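PDB 3BEE: putative YfrE protein from Vibrio parahaemolyticus RIMD 2210633, which is of unknown function but probably assists cytochrome c-type biogenesis, this chain being the C-terminal TPR-containing part of a longer, probably membrane-anchored protein. Local coordinates for residues E33-L38 with E43-L48; D52-F57 with D64-L69. One frame throughout, in Å; residues are numbered along the deposited sequence.

Contact 1 of 2, residues E33-L38 with E43-L48; sequences EQALQL and EAALSL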
ATOM      1  N   GLU A  33      -0.557   7.271  -6.855  1.00 39.52           N
ATOM      2  CA  GLU A  33       0.457   8.317  -6.962  1.00 40.53           C
ATOM      3  C   GLU A  33      -0.017   9.605  -6.331  1.00 39.98           C
ATOM      4  O   GLU A  33       0.764  10.327  -5.702  1.00 40.35           O
ATOM      5  CB  GLU A  33       0.825   8.594  -8.427  1.00 40.22           C
ATOM      6  CG  GLU A  33       1.809   7.595  -8.990  1.00 41.73           C
ATOM      7  CD  GLU A  33       2.098   7.827 -10.469  1.00 44.25           C
ATOM      8  OE1 GLU A  33       1.825   8.945 -11.014  1.00 45.40           O
ATOM      9  OE2 GLU A  33       2.618   6.864 -11.088  1.00 51.10           O
ATOM     10  N   GLN A  34      -1.297   9.919  -6.547  1.00 39.24           N
ATOM     11  CA  GLN A  34      -1.877  11.150  -6.041  1.00 38.41           C
ATOM     12  C   GLN A  34      -2.099  11.131  -4.551  1.00 38.52           C
ATOM     13  O   GLN A  34      -1.878  12.137  -3.900  1.00 38.24           O
ATOM     14  CB  GLN A  34      -3.165  11.481  -6.790  1.00 38.57           C
ATOM     15  CG  GLN A  34      -2.853  11.846  -8.228  1.00 37.69           C
ATOM     16  CD  GLN A  34      -2.014  13.092  -8.275  1.00 40.29           C
ATOM     17  OE1 GLN A  34      -0.825  13.067  -8.648  1.00 42.24           O
ATOM     18  NE2 GLN A  34      -2.616  14.199  -7.865  1.00 37.33           N
ATOM     19  N   ALA A  35      -2.546   9.993  -4.016  1.00 38.14           N
ATOM     20  CA  ALA A  35      -2.580   9.795  -2.574  1.00 38.98           C
ATOM     21  C   ALA A  35      -1.207  10.053  -1.950  1.00 39.40           C
ATOM     22  O   ALA A  35      -1.107  10.742  -0.941  1.00 40.60           O
ATOM     23  CB  ALA A  35      -3.055   8.372  -2.236  1.00 38.50           C
ATOM     24  N   LEU A  36      -0.160   9.490  -2.545  1.00 39.51           N
ATOM     25  CA  LEU A  36       1.221   9.636  -2.052  1.00 39.82           C
ATOM     26  C   LEU A  36       1.870  11.007  -2.326  1.00 40.61           C
ATOM     27  O   LEU A  36       2.839  11.370  -1.677  1.00 41.80           O
ATOM     28  CB  LEU A  36       2.091   8.515  -2.629  1.00 39.97           C
ATOM     29  CG  LEU A  36       1.710   7.078  -2.230  1.00 39.01           C
ATOM     30  CD1 LEU A  36       2.542   6.081  -3.034  1.00 39.33           C
ATOM     31  CD2 LEU A  36       1.925   6.855  -0.743  1.00 38.03           C
ATOM     32  N   GLN A  37       1.330  11.761  -3.286  1.00 40.19           N
ATOM     33  CA  GLN A  37       1.695  13.157  -3.500  1.00 40.59           C
ATOM     34  C   GLN A  37       1.187  14.013  -2.326  1.00 40.63           C
ATOM     35  O   GLN A  37       1.911  14.875  -1.806  1.00 39.96           O
ATOM     36  CB  GLN A  37       1.107  13.659  -4.844  1.00 40.21           C
ATOM     37  CG  GLN A  37       1.384  15.118  -5.214  1.00 41.62           C
ATOM     38  CD  GLN A  37       2.856  15.419  -5.410  1.00 42.53           C
ATOM     39  OE1 GLN A  37       3.606  14.601  -5.937  1.00 42.31           O
ATOM     40  NE2 GLN A  37       3.276  16.611  -4.996  1.00 44.35           N
ATOM     41  N   LEU A  38      -0.053  13.759  -1.911  1.00 40.72           N
ATOM     42  CA  LEU A  38      -0.634  14.417  -0.730  1.00 40.66           C
ATOM     43  C   LEU A  38      -0.043  13.933   0.600  1.00 40.81           C
ATOM     44  O   LEU A  38       0.293  14.755   1.458  1.00 41.06           O
ATOM     45  CB  LEU A  38      -2.155  14.252  -0.715  1.00 40.43           C
ATOM     46  CG  LEU A  38      -2.942  14.992  -1.805  1.00 40.83           C
ATOM     47  CD1 LEU A  38      -4.379  14.562  -1.667  1.00 42.34           C
ATOM     48  CD2 LEU A  38      -2.805  16.532  -1.679  1.00 40.07           C
ATOM     49  N   GLU A  43      -1.144   5.253   4.624  1.00 37.22           N
ATOM     50  CA  GLU A  43      -1.234   3.861   4.986  1.00 37.15           C
ATOM     51  C   GLU A  43      -2.036   3.083   3.976  1.00 35.63           C
ATOM     52  O   GLU A  43      -1.594   2.056   3.526  1.00 34.78           O
ATOM     53  CB  GLU A  43      -1.866   3.702   6.372  1.00 37.14           C
ATOM     54  CG  GLU A  43      -1.774   2.239   6.917  1.00 39.88           C
ATOM     55  CD  GLU A  43      -2.001   2.160   8.450  1.00 41.22           C
ATOM     56  OE1 GLU A  43      -2.329   3.212   9.076  1.00 43.08           O
ATOM     57  OE2 GLU A  43      -1.847   1.041   9.013  1.00 45.06           O
ATOM     58  N   ALA A  44      -3.221   3.572   3.625  1.00 35.04           N
ATOM     59  CA  ALA A  44      -4.059   2.903   2.624  1.00 34.92           C
ATOM     60  C   ALA A  44      -3.321   2.676   1.283  1.00 35.15           C
ATOM     61  O   ALA A  44      -3.417   1.605   0.697  1.00 34.99           O
ATOM     62  CB  ALA A  44      -5.349   3.654   2.418  1.00 33.89           C
ATOM     63  N   ALA A  45      -2.583   3.689   0.824  1.00 34.63           N
ATOM     64  CA  ALA A  45      -1.903   3.660  -0.465  1.00 34.10           C
ATOM     65  C   ALA A  45      -0.697   2.709  -0.464  1.00 34.49           C
ATOM     66  O   ALA A  45      -0.585   1.841  -1.328  1.00 34.01           O
ATOM     67  CB  ALA A  45      -1.483   5.068  -0.868  1.00 33.83           C
ATOM     68  N   LEU A  46       0.203   2.873   0.507  1.00 34.53           N
ATOM     69  CA  LEU A  46       1.386   2.042   0.589  1.00 35.00           C
ATOM     70  C   LEU A  46       1.004   0.603   0.872  1.00 35.38           C
ATOM     71  O   LEU A  46       1.657  -0.340   0.412  1.00 35.54           O
ATOM     72  CB  LEU A  46       2.335   2.562   1.678  1.00 35.15           C
ATOM     73  CG  LEU A  46       3.072   3.862   1.348  1.00 35.16           C
ATOM     74  CD1 LEU A  46       4.014   4.261   2.503  1.00 36.20           C
ATOM     75  CD2 LEU A  46       3.852   3.729   0.057  1.00 34.21           C
ATOM     76  N   SER A  47      -0.067   0.439   1.626  1.00 35.07           N
ATOM     77  CA  SER A  47      -0.549  -0.875   1.935  1.00 36.47           C
ATOM     78  C   SER A  47      -1.081  -1.605   0.684  1.00 35.81           C
ATOM     79  O   SER A  47      -0.775  -2.785   0.476  1.00 36.66           O
ATOM     80  CB  SER A  47      -1.570  -0.796   3.081  1.00 36.64           C
ATOM     81  OG  SER A  47      -2.307  -1.966   3.110  1.00 40.20           O
ATOM     82  N   LEU A  48      -1.823  -0.912  -0.172  1.00 33.93           N
ATOM     83  CA  LEU A  48      -2.238  -1.520  -1.449  1.00 33.17           C
ATOM     84  C   LEU A  48      -1.035  -1.927  -2.310  1.00 33.20           C
ATOM     85  O   LEU A  48      -1.007  -3.013  -2.892  1.00 33.30           O
ATOM     86  CB  LEU A  48      -3.175  -0.590  -2.260  1.00 32.13           C
ATOM     87  CG  LEU A  48      -3.799  -1.189  -3.536  1.00 32.88           C
ATOM     88  CD1 LEU A  48      -4.662  -2.396  -3.201  1.00 35.18           C
ATOM     89  CD2 LEU A  48      -4.652  -0.186  -4.363  1.00 31.27           C
TER

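Contact 2 of 2, residues D52-F57 with D64-L69; sequences DHFISF and DTWVLL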
ATOM      1  N   ASP A  52      -0.164  -5.667  -3.324  1.00 35.43           N
ATOM      2  CA  ASP A  52      -0.058  -6.032  -4.731  1.00 34.89           C
ATOM      3  C   ASP A  52       1.267  -6.757  -5.066  1.00 34.97           C
ATOM      4  O   ASP A  52       1.275  -7.758  -5.791  1.00 34.61           O
ATOM      5  CB  ASP A  52      -0.218  -4.800  -5.636  1.00 34.01           C
ATOM      6  CG  ASP A  52       0.001  -5.137  -7.110  1.00 35.72           C
ATOM      7  OD1 ASP A  52      -0.786  -5.939  -7.642  1.00 33.23           O
ATOM      8  OD2 ASP A  52       0.955  -4.605  -7.740  1.00 38.31           O
ATOM      9  N   HIS A  53       2.390  -6.226  -4.574  1.00 34.51           N
ATOM     10  CA  HIS A  53       3.668  -6.941  -4.650  1.00 33.99           C
ATOM     11  C   HIS A  53       3.530  -8.365  -4.068  1.00 33.96           C
ATOM     12  O   HIS A  53       3.894  -9.347  -4.703  1.00 34.39           O
ATOM     13  CB  HIS A  53       4.746  -6.152  -3.893  1.00 33.87           C
ATOM     14  CG  HIS A  53       5.232  -4.933  -4.619  1.00 34.61           C
ATOM     15  ND1 HIS A  53       5.579  -4.951  -5.958  1.00 36.04           N
ATOM     16  CD2 HIS A  53       5.462  -3.666  -4.187  1.00 34.24           C
ATOM     17  CE1 HIS A  53       6.004  -3.743  -6.319  1.00 35.73           C
ATOM     18  NE2 HIS A  53       5.934  -2.948  -5.265  1.00 35.37           N
ATOM     19  N   PHE A  54       2.977  -8.471  -2.864  1.00 33.57           N
ATOM     20  CA  PHE A  54       2.910  -9.756  -2.177  1.00 34.03           C
ATOM     21  C   PHE A  54       2.129 -10.796  -3.008  1.00 35.26           C
ATOM     22  O   PHE A  54       2.598 -11.919  -3.215  1.00 34.76           O
ATOM     23  CB  PHE A  54       2.275  -9.568  -0.797  1.00 32.93           C
ATOM     24  CG  PHE A  54       2.260 -10.820   0.047  1.00 34.66           C
ATOM     25  CD1 PHE A  54       3.294 -11.083   0.942  1.00 33.19           C
ATOM     26  CD2 PHE A  54       1.194 -11.727  -0.047  1.00 33.88           C
ATOM     27  CE1 PHE A  54       3.296 -12.263   1.742  1.00 35.92           C
ATOM     28  CE2 PHE A  54       1.179 -12.914   0.760  1.00 33.98           C
ATOM     29  CZ  PHE A  54       2.232 -13.157   1.650  1.00 31.37           C
ATOM     30  N   ILE A  55       0.925 -10.403  -3.429  1.00 36.08           N
ATOM     31  CA  ILE A  55       0.026 -11.184  -4.285  1.00 37.64           C
ATOM     32  C   ILE A  55       0.758 -11.639  -5.560  1.00 37.54           C
ATOM     33  O   ILE A  55       0.518 -12.743  -6.083  1.00 37.34           O
ATOM     34  CB  ILE A  55      -1.191 -10.258  -4.694  1.00 37.73           C
ATOM     35  CG1 ILE A  55      -2.138 -10.064  -3.510  1.00 39.49           C
ATOM     36  CG2 ILE A  55      -1.945 -10.769  -5.934  1.00 39.59           C
ATOM     37  CD1 ILE A  55      -3.238  -8.978  -3.783  1.00 38.90           C
ATOM     38  N   SER A  56       1.642 -10.767  -6.057  1.00 36.70           N
ATOM     39  CA  SER A  56       2.378 -11.013  -7.271  1.00 36.81           C
ATOM     40  C   SER A  56       3.664 -11.810  -6.993  1.00 36.47           C
ATOM     41  O   SER A  56       4.445 -12.017  -7.904  1.00 35.52           O
ATOM     42  CB  SER A  56       2.711  -9.663  -7.930  1.00 36.99           C
ATOM     43  OG  SER A  56       1.508  -8.943  -8.187  1.00 39.32           O
ATOM     44  N   PHE A  57       3.872 -12.225  -5.735  1.00 35.96           N
ATOM     45  CA  PHE A  57       5.039 -13.025  -5.322  1.00 36.92           C
ATOM     46  C   PHE A  57       6.358 -12.210  -5.404  1.00 36.54           C
ATOM     47  O   PHE A  57       7.449 -12.774  -5.422  1.00 36.29           O
ATOM     48  CB  PHE A  57       5.110 -14.356  -6.121  1.00 38.48           C
ATOM     49  CG  PHE A  57       4.159 -15.442  -5.622  1.00 40.90           C
ATOM     50  CD1 PHE A  57       2.926 -15.131  -5.051  1.00 45.43           C
ATOM     51  CD2 PHE A  57       4.508 -16.781  -5.728  1.00 44.59           C
ATOM     52  CE1 PHE A  57       2.060 -16.131  -4.577  1.00 45.16           C
ATOM     53  CE2 PHE A  57       3.636 -17.806  -5.273  1.00 46.28           C
ATOM     54  CZ  PHE A  57       2.418 -17.474  -4.700  1.00 44.42           C
ATOM     55  N   ASP A  64      10.026  -4.024   1.159  1.00 34.71           N
ATOM     56  CA  ASP A  64      10.577  -2.681   0.983  1.00 35.61           C
ATOM     57  C   ASP A  64       9.493  -1.621   1.182  1.00 35.90           C
ATOM     58  O   ASP A  64       9.758  -0.569   1.738  1.00 36.45           O
ATOM     59  CB  ASP A  64      11.164  -2.524  -0.425  1.00 35.52           C
ATOM     60  CG  ASP A  64      12.430  -3.346  -0.629  1.00 36.68           C
ATOM     61  OD1 ASP A  64      13.007  -3.821   0.359  1.00 37.34           O
ATOM     62  OD2 ASP A  64      12.835  -3.543  -1.788  1.00 38.35           O
ATOM     63  N   THR A  65       8.291  -1.909   0.691  1.00 35.36           N
ATOM     64  CA  THR A  65       7.156  -0.972   0.784  1.00 36.13           C
ATOM     65  C   THR A  65       6.669  -0.894   2.234  1.00 35.53           C
ATOM     66  O   THR A  65       6.376   0.187   2.733  1.00 35.81           O
ATOM     67  CB  THR A  65       5.994  -1.381  -0.157  1.00 35.06           C
ATOM     68  OG1 THR A  65       6.515  -1.667  -1.461  1.00 35.50           O
ATOM     69  CG2 THR A  65       4.961  -0.267  -0.259  1.00 36.78           C
ATOM     70  N   TRP A  66       6.591  -2.039   2.896  1.00 35.73           N
ATOM     71  CA  TRP A  66       6.179  -2.082   4.309  1.00 35.95           C
ATOM     72  C   TRP A  66       7.209  -1.414   5.217  1.00 35.92           C
ATOM     73  O   TRP A  66       6.840  -0.734   6.167  1.00 36.48           O
ATOM     74  CB  TRP A  66       5.903  -3.522   4.770  1.00 35.48           C
ATOM     75  CG  TRP A  66       4.579  -4.075   4.311  1.00 35.96           C
ATOM     76  CD1 TRP A  66       3.345  -3.419   4.325  1.00 36.14           C
ATOM     77  CD2 TRP A  66       4.325  -5.393   3.779  1.00 34.69           C
ATOM     78  NE1 TRP A  66       2.360  -4.265   3.828  1.00 35.78           N
ATOM     79  CE2 TRP A  66       2.929  -5.472   3.492  1.00 35.69           C
ATOM     80  CE3 TRP A  66       5.135  -6.514   3.535  1.00 35.21           C
ATOM     81  CZ2 TRP A  66       2.327  -6.642   2.950  1.00 35.54           C
ATOM     82  CZ3 TRP A  66       4.557  -7.665   3.003  1.00 37.10           C
ATOM     83  CH2 TRP A  66       3.155  -7.720   2.699  1.00 35.09           C
ATOM     84  N   VAL A  67       8.495  -1.596   4.917  1.00 35.47           N
ATOM     85  CA  VAL A  67       9.550  -1.011   5.735  1.00 35.14           C
ATOM     86  C   VAL A  67       9.513   0.522   5.583  1.00 35.78           C
ATOM     87  O   VAL A  67       9.706   1.250   6.553  1.00 36.18           O
ATOM     88  CB  VAL A  67      10.937  -1.604   5.397  1.00 34.78           C
ATOM     89  CG1 VAL A  67      12.073  -0.835   6.136  1.00 34.73           C
ATOM     90  CG2 VAL A  67      11.002  -3.091   5.753  1.00 34.39           C
ATOM     91  N   LEU A  68       9.231   0.987   4.367  1.00 36.39           N
ATOM     92  CA  LEU A  68       9.016   2.398   4.077  1.00 37.31           C
ATOM     93  C   LEU A  68       7.798   2.940   4.844  1.00 36.64           C
ATOM     94  O   LEU A  68       7.871   3.987   5.472  1.00 37.29           O
ATOM     95  CB  LEU A  68       8.886   2.632   2.555  1.00 37.30           C
ATOM     96  CG  LEU A  68       8.727   4.084   2.085  1.00 37.66           C
ATOM     97  CD1 LEU A  68      10.002   4.927   2.308  1.00 39.63           C
ATOM     98  CD2 LEU A  68       8.328   4.157   0.613  1.00 39.98           C
ATOM     99  N   LEU A  69       6.700   2.202   4.824  1.00 36.60           N
ATOM    100  CA  LEU A  69       5.510   2.577   5.594  1.00 36.58           C
ATOM    101  C   LEU A  69       5.815   2.717   7.096  1.00 36.29           C
ATOM    102  O   LEU A  69       5.304   3.629   7.747  1.00 36.69           O
ATOM    103  CB  LEU A  69       4.372   1.564   5.354  1.00 36.83           C
ATOM    104  CG  LEU A  69       3.038   1.746   6.102  1.00 36.46           C
ATOM    105  CD1 LEU A  69       2.495   3.200   5.992  1.00 35.32           C
ATOM    106  CD2 LEU A  69       2.021   0.750   5.585  1.00 35.98           C
TER

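Contact 1 of 2, residues E33-L38 with E43-L48
Leu36 lies against both Ala45 and Leu46 and carries most of this contact, with the methyl pair of Ala35 and Ala45 beside it. Helices 26-38 and 43-55, joined by a short loop, form a pair of consecutive helices as found throughout tetratricopeptide (TPR) folds. Their segments run broadly antiparallel, at 136° between N-to-C directions, with axes 9.2 Å apart.

The leucine contact is a branched-chain packing. Leu36 CD2 reaches the fork of Leu46, 3.8 Å from Leu46 CG, and touches the CD2 branch of Leu46 at 3.8 Å; Leu36 CD1 is a looser contact, 4.1 Å from Leu46 CD2. In Leu36, chi1 of -63° sets CG opposite the carbonyl carbon and 4.0 Å from Ala45 CB, and the extended chi2 (172°) then brings CD2 against Leu46. Leu46 has the same first rotamer, and although its CB is not aimed at the other helix, its CD2 branch reaches it.

The alanines meet methyl to methyl, Ala35 CB 3.9 Å from Ala45 CB. Their short side chains are compatible with CA atoms only 6.5 Å apart. Ala45 CB also receives Leu36 CD2 at 3.9 Å, so one methyl is shared by two residues of the other segment.

Backbone hydrogen bonding stays within each helix, as from Leu38 N to Gln34 O and from Leu48 N to Ala44 O. Near the start of helix 43-55, Asn42 OD1 bonds to Ala45 N. About one turn on, Leu48 packs on Tyr17 and Tyr18 of helix 6-18; Ala45 also touches Leu32 of helix 26-38.

No hydrogen bond crosses between the segments: the pairing rests on burial of aliphatic carbon and on shape, small alanine methyls meeting where the backbones are near and branched leucines packing beside them.

Contact 2 of 2, residues D52-F57 with D64-L69
A helical hairpin of the TPR fold, helix 43-55 turning back into helix 59-70, is bridged here by two side-chain pairs. A Schellman motif ends the first helix: Phe57, at positive phi (68°), leaves the helical conformation, and Phe57 N bonds to Phe54 O at 2.8 Å.

The first pair is an apolar contact at the indole edge. Trp66 CH2, the far corner of the indole, lies 3.8 Å from Phe54 CD1, which sits in the indole plane. Chi1 of -175° sets Phe54 CG anti to the backbone N, and the ring stretches past the indole with only its near side meeting CH2; it meets Phe59 edge-to-face. A long tryptophan suits this place because it does the reaching, and its side chain also touches Ala50 and Asn51 of helix 43-55 and Ile82, Ser85 and Ile86 of helix 79-92.

In the second pair, Thr65 OG1 lies at the His53 ring edge, 3.5 Å from CD2. The buried threonine hydroxyl is satisfied within its own helix by Glu61 O and can therefore sit against a C-H edge, while His53 uses ND1 to bond Arg58 NE.

At the end of helix 43-55, Asp52 O is gripped from opposite faces of its carbonyl plane, by Ser56 N and by Ser56 OG at 2.7 Å.

How the contacts relate
The two contacts follow one another along the chain, contact 1 closing before contact 2 opens, and helix 43-55 belongs to both. Contact 1 uses its first turns against helix 26-38; contact 2 uses its last turns against helix 59-70. Their centres are 13 Å apart, on opposite sides of the chain's centre. The two pairings nevertheless join: Leu46 CD1 packs 3.8 Å from Leu69 CA, and Leu46 O lies 3.4 Å from Thr65 CG2. Helix 43-55 thus packs on both its predecessor and its successor, consistent with the stacked antiparallel helices of TPR proteins, whose right-handed superhelices often serve as protein-binding scaffolds; whether this one does so is not known.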